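Local coordinates for putative flavoprotein (Bacteroides eggerthii, PDB 4ICI) that binds flavin mononucleotide in a flavodoxin-like domain and probably serves in electron transfer or redox chemistry, though its physiological role is not established, at residues Ile45-Ala48 with Gln49-Ser53; Trp99-Ala102 with Pro103-Ile106; Asn154-Asp157 with Glu158-Arg162. One frame throughout, in Å; residues are numbered along the deposited sequence. Where two conformers were deposited one is given.

Contact 1. Residues Ile45-Ala48 with Gln49-Ser53. With EDO (1,2-ethanediol), chain E.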
loop_
_atom_site.group_PDB
_atom_site.type_symbol
_atom_site.label_atom_id
_atom_site.label_comp_id
_atom_site.label_asym_id
_atom_site.label_seq_id
_atom_site.Cartn_x
_atom_site.Cartn_y
_atom_site.Cartn_z
ATOM N N ILE A 45 7.006 -2.431 4.397
ATOM C CA ILE A 45 6.371 -2.025 5.652
ATOM C C ILE A 45 6.278 -3.293 6.494
ATOM O O ILE A 45 5.394 -4.125 6.252
ATOM C CB ILE A 45 4.961 -1.435 5.399
ATOM C CG1 ILE A 45 5.027 -0.173 4.483
ATOM C CG2 ILE A 45 4.278 -1.131 6.724
ATOM C CD1 ILE A 45 3.661 0.296 3.918
ATOM N N ALA A 46 7.223 -3.457 7.429
ATOM C CA ALA A 46 7.353 -4.692 8.176
ATOM C C ALA A 46 6.627 -4.584 9.505
ATOM O O ALA A 46 6.919 -3.700 10.314
ATOM C CB ALA A 46 8.828 -5.039 8.436
ATOM N N PRO A 47 5.664 -5.461 9.742
ATOM C CA PRO A 47 5.039 -5.467 11.051
ATOM C C PRO A 47 6.002 -5.837 12.180
ATOM O O PRO A 47 6.815 -6.745 12.042
ATOM C CB PRO A 47 3.955 -6.507 10.947
ATOM C CG PRO A 47 4.196 -7.237 9.737
ATOM C CD PRO A 47 5.169 -6.518 8.871
ATOM N N ALA A 48 5.881 -5.155 13.305
ATOM C CA ALA A 48 6.648 -5.494 14.478
ATOM C C ALA A 48 6.347 -6.924 14.960
ATOM O O ALA A 48 7.243 -7.606 15.461
ATOM C CB ALA A 48 6.403 -4.482 15.569
ATOM N N GLN A 49 5.104 -7.357 14.796
ATOM C CA GLN A 49 4.714 -8.730 15.048
ATOM C C GLN A 49 4.221 -9.327 13.744
ATOM O O GLN A 49 3.141 -8.965 13.252
ATOM C CB GLN A 49 3.615 -8.829 16.102
ATOM C CG GLN A 49 3.242 -10.297 16.455
ATOM C CD GLN A 49 2.274 -10.434 17.566
ATOM O OE1 GLN A 49 1.206 -11.124 17.446
ATOM N NE2 GLN A 49 2.617 -9.829 18.680
ATOM N N PRO A 50 5.013 -10.237 13.143
ATOM C CA PRO A 50 4.598 -10.861 11.878
ATOM C C PRO A 50 3.224 -11.521 11.903
ATOM O O PRO A 50 2.801 -12.052 12.924
ATOM C CB PRO A 50 5.685 -11.908 11.638
ATOM C CG PRO A 50 6.897 -11.309 12.298
ATOM C CD PRO A 50 6.367 -10.643 13.528
ATOM N N TYR A 51 2.554 -11.522 10.743
ATOM C CA TYR A 51 1.281 -12.182 10.574
ATOM C C TYR A 51 1.480 -13.650 10.255
ATOM O O TYR A 51 2.148 -13.999 9.274
ATOM C CB TYR A 51 0.481 -11.507 9.448
ATOM C CG TYR A 51 -0.038 -10.141 9.814
ATOM C CD1 TYR A 51 0.747 -9.017 9.662
ATOM C CD2 TYR A 51 -1.337 -9.979 10.276
ATOM C CE1 TYR A 51 0.266 -7.761 10.006
ATOM C CE2 TYR A 51 -1.829 -8.743 10.639
ATOM C CZ TYR A 51 -1.036 -7.624 10.467
ATOM O OH TYR A 51 -1.488 -6.368 10.834
ATOM N N THR A 52 0.887 -14.488 11.088
ATOM C CA THR A 52 0.856 -15.936 10.878
ATOM C C THR A 52 -0.316 -16.336 9.970
ATOM O O THR A 52 -1.236 -15.573 9.708
ATOM C CB THR A 52 0.641 -16.661 12.200
ATOM O OG1 THR A 52 -0.648 -16.272 12.680
ATOM C CG2 THR A 52 1.739 -16.340 13.238
ATOM N N SER A 53 -0.307 -17.584 9.507
ATOM C CA SER A 53 -1.454 -18.082 8.741
ATOM C C SER A 53 -2.742 -17.975 9.551
ATOM O O SER A 53 -3.787 -17.579 9.022
ATOM C CB SER A 53 -1.218 -19.515 8.271
ATOM O OG SER A 53 -0.088 -19.561 7.437
HETATM C C1 EDO E . 7.611 -6.718 4.876
HETATM O O1 EDO E . 7.202 -7.612 5.925
HETATM C C2 EDO E . 6.480 -6.293 3.921
HETATM O O2 EDO E . 5.215 -6.212 4.529
#

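Contact 2. Residues Trp99-Ala102 with Pro103-Ile106. With FMN (flavin mononucleotide), chain B.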
loop_
_atom_site.group_PDB
_atom_site.type_symbol
_atom_site.label_atom_id
_atom_site.label_comp_id
_atom_site.label_asym_id
_atom_site.label_seq_id
_atom_site.Cartn_x
_atom_site.Cartn_y
_atom_site.Cartn_z
ATOM N N TRP A 99 -10.936 -7.457 3.218
ATOM C CA TRP A 99 -12.316 -7.027 3.404
ATOM C C TRP A 99 -12.607 -5.697 2.671
ATOM O O TRP A 99 -13.248 -4.792 3.199
ATOM C CB TRP A 99 -12.622 -6.925 4.897
ATOM C CG TRP A 99 -12.512 -8.239 5.606
ATOM C CD1 TRP A 99 -11.419 -8.743 6.290
ATOM C CD2 TRP A 99 -13.517 -9.269 5.645
ATOM N NE1 TRP A 99 -11.708 -10.003 6.751
ATOM C CE2 TRP A 99 -12.980 -10.345 6.377
ATOM C CE3 TRP A 99 -14.810 -9.374 5.144
ATOM C CZ2 TRP A 99 -13.692 -11.524 6.612
ATOM C CZ3 TRP A 99 -15.532 -10.550 5.379
ATOM C CH2 TRP A 99 -14.966 -11.609 6.108
ATOM N N ASP A 100 -12.142 -5.620 1.425
ATOM C CA ASP A 100 -12.340 -4.463 0.532
ATOM C C ASP A 100 -11.683 -3.172 1.030
ATOM O O ASP A 100 -12.064 -2.077 0.591
ATOM C CB ASP A 100 -13.847 -4.248 0.255
ATOM C CG ASP A 100 -14.145 -3.761 -1.162
ATOM O OD1 ASP A 100 -13.233 -3.720 -2.039
ATOM O OD2 ASP A 100 -15.328 -3.381 -1.345
ATOM N N LEU A 101 -10.695 -3.315 1.913
ATOM C CA LEU A 101 -9.999 -2.186 2.505
ATOM C C LEU A 101 -8.486 -2.389 2.479
ATOM O O LEU A 101 -7.996 -3.493 2.277
ATOM C CB LEU A 101 -10.430 -1.999 3.975
ATOM C CG LEU A 101 -11.879 -1.598 4.231
ATOM C CD1 LEU A 101 -12.205 -1.830 5.730
ATOM C CD2 LEU A 101 -12.145 -0.152 3.780
ATOM N N ALA A 102 -7.758 -1.312 2.719
ATOM C CA ALA A 102 -6.339 -1.427 3.067
ATOM C C ALA A 102 -6.206 -2.014 4.473
ATOM O O ALA A 102 -6.920 -1.620 5.392
ATOM C CB ALA A 102 -5.659 -0.075 3.040
ATOM N N PRO A 103 -5.261 -2.950 4.661
ATOM C CA PRO A 103 -4.906 -3.359 6.022
ATOM C C PRO A 103 -4.559 -2.167 6.895
ATOM O O PRO A 103 -3.993 -1.173 6.408
ATOM C CB PRO A 103 -3.698 -4.278 5.804
ATOM C CG PRO A 103 -3.865 -4.800 4.392
ATOM C CD PRO A 103 -4.452 -3.633 3.646
ATOM N N ARG A 104 -4.887 -2.264 8.185
ATOM C CA ARG A 104 -4.682 -1.134 9.080
ATOM C C ARG A 104 -3.227 -0.704 9.241
ATOM O O ARG A 104 -2.967 0.442 9.588
ATOM C CB ARG A 104 -5.321 -1.388 10.434
ATOM C CG ARG A 104 -6.795 -1.804 10.443
ATOM C CD ARG A 104 -7.703 -0.910 9.709
ATOM N NE ARG A 104 -9.104 -1.285 9.910
ATOM C CZ ARG A 104 -10.123 -0.716 9.265
ATOM N NH1 ARG A 104 -9.889 0.254 8.378
ATOM N NH2 ARG A 104 -11.367 -1.058 9.576
ATOM N N ILE A 105 -2.281 -1.596 8.953
ATOM C CA ILE A 105 -0.878 -1.180 8.982
ATOM C C ILE A 105 -0.563 -0.094 7.945
ATOM O O ILE A 105 0.364 0.673 8.110
ATOM C CB ILE A 105 0.085 -2.405 8.853
ATOM C CG1 ILE A 105 1.492 -2.081 9.388
ATOM C CG2 ILE A 105 0.071 -2.944 7.417
ATOM C CD1 ILE A 105 2.390 -3.298 9.536
ATOM N N ILE A 106 -1.383 -0.004 6.896
ATOM C CA ILE A 106 -1.245 1.092 5.944
ATOM C C ILE A 106 -1.563 2.438 6.623
ATOM O O ILE A 106 -0.874 3.431 6.391
ATOM C CB ILE A 106 -2.101 0.858 4.682
ATOM C CG1 ILE A 106 -1.595 -0.389 3.928
ATOM C CG2 ILE A 106 -2.062 2.093 3.783
ATOM C CD1 ILE A 106 -0.066 -0.422 3.562
HETATM N N1 FMN B . -9.307 -10.615 -1.740
HETATM C C2 FMN B . -10.331 -9.939 -2.357
HETATM O O2 FMN B . -10.434 -10.001 -3.580
HETATM N N3 FMN B . -11.235 -9.212 -1.594
HETATM C C4 FMN B . -11.182 -9.165 -0.211
HETATM O O4 FMN B . -12.012 -8.435 0.363
HETATM C C4A FMN B . -10.157 -9.886 0.423
HETATM N N5 FMN B . -10.064 -9.903 1.832
HETATM C C5A FMN B . -8.998 -10.605 2.408
HETATM C C6 FMN B . -8.859 -10.608 3.803
HETATM C C7 FMN B . -7.819 -11.273 4.402
HETATM C C7M FMN B . -7.655 -11.226 5.892
HETATM C C8 FMN B . -6.879 -11.944 3.639
HETATM C C8M FMN B . -5.747 -12.691 4.306
HETATM C C9 FMN B . -7.013 -11.957 2.257
HETATM C C9A FMN B . -8.063 -11.271 1.616
HETATM N N10 FMN B . -8.197 -11.266 0.219
HETATM C C10 FMN B . -9.230 -10.576 -0.368
HETATM C "C1'" FMN B . -7.164 -11.952 -0.637
HETATM C "C2'" FMN B . -5.912 -11.035 -0.741
HETATM O "O2'" FMN B . -6.201 -9.709 -1.115
HETATM C "C3'" FMN B . -4.928 -11.541 -1.815
HETATM O "O3'" FMN B . -4.695 -12.976 -1.649
HETATM C "C4'" FMN B . -3.595 -10.735 -1.873
HETATM O "O4'" FMN B . -3.011 -11.007 -3.125
HETATM C "C5'" FMN B . -2.610 -11.238 -0.751
HETATM O "O5'" FMN B . -1.461 -10.444 -0.888
HETATM P P FMN B . -0.109 -10.726 -0.079
HETATM O O1P FMN B . 0.367 -12.101 -0.576
HETATM O O2P FMN B . 0.804 -9.618 -0.304
HETATM O O3P FMN B . -0.397 -10.781 1.425
HETATM O O HOH W 1 -7.552 0.634 6.691
#

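Contact 3. Residues Asn154-Asp157 with Glu158-Arg162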
loop_
_atom_site.group_PDB
_atom_site.type_symbol
_atom_site.label_atom_id
_atom_site.label_comp_id
_atom_site.label_asym_id
_atom_site.label_seq_id
_atom_site.Cartn_x
_atom_site.Cartn_y
_atom_site.Cartn_z
ATOM N N ASN A 154 -2.626 -7.417 -9.922
ATOM C CA ASN A 154 -2.608 -8.886 -9.898
ATOM C C ASN A 154 -1.849 -9.480 -11.064
ATOM O O ASN A 154 -1.125 -10.468 -10.910
ATOM C CB ASN A 154 -4.034 -9.455 -9.874
ATOM C CG ASN A 154 -4.720 -9.248 -8.536
ATOM O OD1 ASN A 154 -4.046 -9.141 -7.518
ATOM N ND2 ASN A 154 -6.054 -9.199 -8.532
ATOM N N ARG A 155 -2.026 -8.895 -12.223
ATOM C CA ARG A 155 -1.255 -9.308 -13.388
ATOM C C ARG A 155 -0.779 -8.027 -14.018
ATOM O O ARG A 155 -1.607 -7.204 -14.462
ATOM C CB ARG A 155 -2.120 -10.149 -14.332
ATOM C CG ARG A 155 -2.410 -11.539 -13.792
ATOM N N THR A 156 0.529 -7.795 -13.988
ATOM C CA THR A 156 1.049 -6.587 -14.556
ATOM C C THR A 156 2.366 -6.822 -15.271
ATOM O O THR A 156 2.975 -7.904 -15.185
ATOM C CB THR A 156 1.173 -5.457 -13.477
ATOM O OG1 THR A 156 1.236 -4.190 -14.145
ATOM C CG2 THR A 156 2.378 -5.647 -12.593
ATOM N N ASP A 157 2.761 -5.815 -16.028
ATOM C CA ASP A 157 4.034 -5.778 -16.713
ATOM C C ASP A 157 4.408 -4.334 -16.959
ATOM O O ASP A 157 3.645 -3.406 -16.625
ATOM C CB ASP A 157 4.031 -6.649 -17.993
ATOM C CG ASP A 157 3.039 -6.210 -19.051
ATOM O OD1 ASP A 157 2.624 -5.048 -19.139
ATOM O OD2 ASP A 157 2.706 -7.063 -19.898
ATOM N N GLU A 158 5.612 -4.134 -17.459
ATOM C CA GLU A 158 6.172 -2.829 -17.615
ATOM C C GLU A 158 5.303 -1.969 -18.544
ATOM O O GLU A 158 5.105 -0.793 -18.279
ATOM C CB GLU A 158 7.621 -2.907 -18.125
ATOM C CG GLU A 158 8.326 -1.591 -18.169
ATOM C CD GLU A 158 9.850 -1.743 -18.207
ATOM O OE1 GLU A 158 10.343 -2.869 -18.466
ATOM O OE2 GLU A 158 10.541 -0.728 -17.974
ATOM N N LYS A 159 4.806 -2.534 -19.638
ATOM C CA LYS A 159 3.995 -1.760 -20.585
ATOM C C LYS A 159 2.710 -1.272 -19.933
ATOM O O LYS A 159 2.278 -0.130 -20.163
ATOM C CB LYS A 159 3.665 -2.574 -21.847
ATOM C CG LYS A 159 4.851 -2.809 -22.768
ATOM C CD LYS A 159 4.475 -3.745 -23.898
ATOM C CE LYS A 159 5.657 -3.917 -24.850
ATOM N NZ LYS A 159 5.500 -5.087 -25.783
ATOM N N ALA A 160 2.099 -2.111 -19.119
ATOM C CA ALA A 160 0.861 -1.721 -18.451
ATOM C C ALA A 160 1.141 -0.679 -17.366
ATOM O O ALA A 160 0.356 0.261 -17.183
ATOM C CB ALA A 160 0.152 -2.931 -17.889
ATOM N N ILE A 161 2.243 -0.841 -16.640
ATOM C CA ILE A 161 2.634 0.138 -15.626
ATOM C C ILE A 161 2.892 1.490 -16.273
ATOM O O ILE A 161 2.395 2.517 -15.804
ATOM C CB ILE A 161 3.849 -0.341 -14.796
ATOM C CG1 ILE A 161 3.425 -1.523 -13.910
ATOM C CG2 ILE A 161 4.470 0.847 -13.997
ATOM C CD1 ILE A 161 4.569 -2.366 -13.314
ATOM N N ARG A 162 3.632 1.501 -17.377
ATOM C CA ARG A 162 3.939 2.755 -18.031
ATOM C C ARG A 162 2.673 3.455 -18.521
ATOM O O ARG A 162 2.568 4.668 -18.410
ATOM C CB ARG A 162 4.964 2.543 -19.155
ATOM C CG ARG A 162 6.306 2.104 -18.569
ATOM C CD ARG A 162 7.461 2.219 -19.563
ATOM N NE ARG A 162 8.688 1.674 -18.983
ATOM C CZ ARG A 162 9.397 2.245 -18.004
ATOM N NH1 ARG A 162 9.029 3.414 -17.463
ATOM N NH2 ARG A 162 10.499 1.642 -17.560
#

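Contact 1. Residues Ile45-Ala48 with Gln49-Ser53
Pro47 meets the ring of Tyr51 four residues further on, and the two side chains lie aslant to one another. The pyrrolidine comes to the tyrosine at the edge, near the ring plane: Pro47 CG sits 3.9 Å from Tyr51 CD1 and 4.0 Å from Tyr51 CE1. The same ring also makes a cation-pi contact with Arg64 and an edge-to-face one with Trp98. Tyr51 reaches back because its ring carbon CG stands anti to the carbonyl carbon (chi1 -71°), and its hydroxyl ends on Glu68 OE2 in a hydrogen bond.

No hydrogen bond links the two segments; the turn through Ala48 and Gln49 is shaped by backbone angles and by Pro47 and Pro50, whose rings restrict phi. Pro47 CB lies 3.5 Å from Gln49 O, a carbonyl that also accepts from Arg64 NH1. Small Ala48 suits the exposed bend, while the polar Gln49 stretches outward. Before the turn, Ile45 O accepts a 2.7 Å hydrogen bond from O2 of an ethanediol, probably a guest from the crystallisation liquor.

The whole turn belongs to the loop between strand 41-44, an outermost strand of the parallel sheet, and helix 64-70. Ile45 and Pro47 pack on helix 104-112, while Tyr51 leads toward helix 64-70 through Glu68.

Contact 2. Residues Trp99-Ala102 with Pro103-Ile106
Trp99 meets the flavin through its backbone N, which donates to FMN N5 over 2.9 Å at 160°. Its indole, turned with CG anti to the carbonyl carbon (chi1 -63°), brings CD1 to 4.0 Å from FMN C6. Asp100 follows with a more bent bond, from its N to FMN O4 (3.0 Å, 138°). Both residues have positive phi, a backbone shape that lets two successive N-H groups point to N5 and O4 of the flavin.

Leu101 turns to the coming helix. Its CD1 methyl lies 4.0 Å from Arg104 NH2, the leucine slanting across the guanidinium end of an arginine chain that is bent at chi2. That bend carries the group back along the loop, where NE and NH2 donate to the carbonyls of Glu68 and Met69.

Ala102 is buried, and its small methyl packs against Ile106 CB, 4.0 Å away on the first turn of helix 104-112. Its carbonyl takes a hydrogen bond from a water (2.7 Å), which in turn accepts from Arg104 NH1. Pro103, lacking an N-H, suits the place just before the helix, and its O receives Ile106 N.

The chemistry implies a division of labour: backbone N-H groups serve the cofactor, and the donors at N5 and O4 would probably influence its electron distribution, while Arg104 binds helix 64-70 directly and reaches Ala102 through a water.

Contact 3. Residues Asn154-Asp157 with Glu158-Arg162
Asp157 is the N-cap of helix 158-168, and its OD1 accepts from Ala160 N over 3.0 Å at 156°. The donor meets that oxygen nearly along the C-O bond direction. The carboxylate gets there because CG stands between the backbone N and the carbonyl carbon (chi1 62°), folding the short side chain over the start of the helix. Aspartate suits the place: its oxygen reaches an N-H of the first turn that has no preceding helical carbonyl to pair with, and its negative charge would probably interact well with the positive end of the helix dipole.

The backbone adds a second grip, as Ile161 N donates to Asp157 O over 2.9 Å. Asp157 thus holds the turn by a side-chain oxygen and a carbonyl. Ala160 adds just a methyl, its CB 3.5 Å from Asp157 OD1, a small group beside the capping carboxylate.

One residue earlier, Thr156 lies across Ile161 at about a right angle. With OG1 anti to the backbone N (chi1 -160°), it sets that oxygen 3.5 Å from Ile161 CG1, while its CG2 methyl is 4.0 Å from Ile161 CD1. Ile161 CG1 also lies 3.3 Å from Asp157 O, so the isoleucine covers both the threonine and that carbonyl.

Farther out, along the helix, Glu158 OE2 forms a salt bridge with Arg162, one turn on; the modelled distance to NH2 is very short and its exact length is doubtful. Arg162 NE adds a weak bond to the same oxygen. These long, charged chains suit the exposed surface.

The loop runs from strand 146-152, an outermost strand of the sheet, into helix 158-168. Ile161 packs on Leu34 and Ala37 of helix 26-38, and Lys33 of that helix donates to Thr156 O, so the two helices lie together beside the sheet.

Contacts 1 and 2 touch directly although their centres lie 14 Å apart: Pro47 CA meets Ile105 CD1 at 3.7 Å and Ile45 CD1 meets Ile106 CD1 at 3.8 Å, so the loop after strand 41-44 rests on the start of helix 104-112. Contact 2 also bears on the flavin itself. Contact 1 lies farther from the cofactor, the side chain of Tyr51 about 8 Å from the flavin mononucleotide. Contact 3 stands apart, its nearest atoms about 11 Å from contact 2 and about 17 Å from contact 1, and the side chain of Thr156 about 12 Å from the cofactor; it starts the last helix of the flavodoxin-like fold.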